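Local coordinates for protein tryptophanyl-tRNA synthetase (Aeropyrum pernix, PDB 3A04) that charges tRNA(Trp) with L-tryptophan in an ATP-dependent reaction that releases AMP and diphosphate, at residues A[101-106]-A[145-150]. Numbering follows the deposited sequence.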
# COMPACT_ATOMS: atom_id res chain seq x y z
N GLY A 101 -4.76 0.29 -32.80
CA GLY A 101 -5.30 1.45 -32.14
C GLY A 101 -5.36 1.39 -30.60
O GLY A 101 -5.70 2.42 -29.97
N PHE A 102 -5.02 0.26 -29.94
CA PHE A 102 -5.11 0.22 -28.44
C PHE A 102 -4.02 1.02 -27.80
O PHE A 102 -2.85 0.93 -28.26
CB PHE A 102 -5.04 -1.24 -27.91
CG PHE A 102 -6.24 -2.05 -28.15
CD1 PHE A 102 -6.75 -2.22 -29.41
CD2 PHE A 102 -6.87 -2.70 -27.05
CE1 PHE A 102 -7.90 -3.01 -29.61
CE2 PHE A 102 -8.03 -3.46 -27.21
CZ PHE A 102 -8.56 -3.63 -28.50
N LYS A 103 -4.34 1.73 -26.68
CA LYS A 103 -3.28 2.31 -25.87
C LYS A 103 -2.66 1.15 -25.07
O LYS A 103 -3.36 0.40 -24.41
CB LYS A 103 -3.89 3.40 -24.91
CG LYS A 103 -2.84 4.09 -24.03
CD LYS A 103 -1.79 4.99 -24.75
CE LYS A 103 -0.84 5.53 -23.75
NZ LYS A 103 0.14 6.54 -24.38
N VAL A 104 -1.35 1.01 -25.08
CA VAL A 104 -0.71 -0.05 -24.33
C VAL A 104 -0.07 0.51 -23.05
O VAL A 104 0.65 1.52 -23.09
CB VAL A 104 0.46 -0.73 -25.18
CG1 VAL A 104 1.10 -1.88 -24.42
CG2 VAL A 104 -0.12 -1.25 -26.54
N PHE A 105 -0.33 -0.19 -21.94
CA PHE A 105 0.28 0.10 -20.67
C PHE A 105 1.07 -1.12 -20.29
O PHE A 105 0.55 -2.24 -20.33
CB PHE A 105 -0.81 0.33 -19.57
CG PHE A 105 -1.58 1.63 -19.74
CD1 PHE A 105 -2.69 1.71 -20.53
CD2 PHE A 105 -1.11 2.82 -19.09
CE1 PHE A 105 -3.41 2.93 -20.65
CE2 PHE A 105 -1.81 4.05 -19.20
CZ PHE A 105 -2.97 4.08 -20.00
N VAL A 106 2.30 -0.89 -19.85
CA VAL A 106 3.15 -1.98 -19.39
C VAL A 106 3.61 -1.67 -17.98
O VAL A 106 4.35 -0.70 -17.75
CB VAL A 106 4.39 -2.16 -20.31
CG1 VAL A 106 5.27 -3.30 -19.70
CG2 VAL A 106 3.93 -2.60 -21.74
N ASP A 145 4.41 5.78 -27.85
CA ASP A 145 3.01 5.72 -27.41
C ASP A 145 2.75 4.65 -26.33
O ASP A 145 1.64 4.62 -25.81
CB ASP A 145 2.06 5.44 -28.57
CG ASP A 145 0.55 5.73 -28.19
OD1 ASP A 145 0.29 6.85 -27.62
OD2 ASP A 145 -0.37 4.87 -28.46
N THR A 146 3.74 3.81 -26.01
CA THR A 146 3.57 2.78 -25.01
C THR A 146 3.78 3.47 -23.67
O THR A 146 4.72 4.24 -23.51
CB THR A 146 4.59 1.61 -25.15
OG1 THR A 146 4.42 0.98 -26.45
CG2 THR A 146 4.35 0.48 -23.97
N GLU A 147 2.93 3.18 -22.68
CA GLU A 147 3.18 3.82 -21.35
C GLU A 147 3.78 2.81 -20.41
O GLU A 147 3.07 1.92 -19.90
CB GLU A 147 1.86 4.40 -20.86
CG GLU A 147 1.99 5.22 -19.49
CD GLU A 147 0.88 6.27 -19.32
OE1 GLU A 147 0.41 6.89 -20.35
OE2 GLU A 147 0.46 6.47 -18.15
N PHE A 148 5.09 2.87 -20.19
CA PHE A 148 5.75 1.95 -19.24
C PHE A 148 5.78 2.66 -17.89
O PHE A 148 6.03 3.87 -17.86
CB PHE A 148 7.22 1.74 -19.63
CG PHE A 148 7.41 1.07 -21.02
CD1 PHE A 148 7.40 -0.31 -21.14
CD2 PHE A 148 7.59 1.84 -22.17
CE1 PHE A 148 7.58 -0.96 -22.40
CE2 PHE A 148 7.81 1.20 -23.46
CZ PHE A 148 7.80 -0.19 -23.54
N TYR A 149 5.70 1.88 -16.77
CA TYR A 149 5.83 2.48 -15.47
C TYR A 149 6.26 1.49 -14.47
O TYR A 149 6.05 0.25 -14.68
CB TYR A 149 4.51 3.18 -15.05
CG TYR A 149 3.42 2.22 -14.67
CD1 TYR A 149 3.31 1.72 -13.34
CD2 TYR A 149 2.53 1.78 -15.65
CE1 TYR A 149 2.23 0.80 -12.98
CE2 TYR A 149 1.45 0.85 -15.36
CZ TYR A 149 1.35 0.40 -14.00
OH TYR A 149 0.39 -0.53 -13.65
N PHE A 150 6.75 2.01 -13.33
CA PHE A 150 7.16 1.18 -12.19
C PHE A 150 6.06 1.30 -11.12
O PHE A 150 5.57 2.42 -10.90
CB PHE A 150 8.44 1.69 -11.53
CG PHE A 150 9.66 1.55 -12.39
CD1 PHE A 150 10.39 0.37 -12.39
CD2 PHE A 150 10.07 2.59 -13.23
CE1 PHE A 150 11.59 0.25 -13.23
CE2 PHE A 150 11.26 2.44 -14.08
CZ PHE A 150 11.97 1.31 -14.05
O HOH W 1 -0.23 2.27 -27.32
O HOH W 2 1.61 7.59 -22.56
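Lys103 reaches over to Asp145 and grips it twice: NZ gives a 2.8 Å hydrogen bond to the main-chain O of Asp145, from above the carbonyl plane, and a salt bridge to OD1 at 3.3 Å, from above the carboxylate. A bend at chi2 (66°), which places CD, followed by an extended end carries NZ to Asp145. A water bound to NZ also donates to Glu147 OE1, linking lysine and glutamate indirectly. An alanine here would probably leave the carbonyl O and OD1 of Asp145 without this donor and break that water link. Glu147 lies alongside Phe105, the two pointing the same way, with Glu147 OE2 3.5 Å from Phe105 CE2, at the ring edge. On the opposite face of the sheet, Val106 CB packs 3.6 Å from Phe148 CD1, and Thr146 CG2 sits over one face of the Phe148 ring. Parallel backbone hydrogen bonds, among them Glu147 N to Val104 O (2.8 Å), pair Phe105 with Glu147 and Val106 with Phe148. Farther out, Arg70 pairs with Asp145 OD2 and Arg154 with Glu147 OE2, while helices 85-99 and 121-139 pack on the Val106 and Phe148 side. Strand 147-150, beside strand 103-108, is outermost within this chain in the parallel core of the class I synthetase Rossmann-like (HUP) fold.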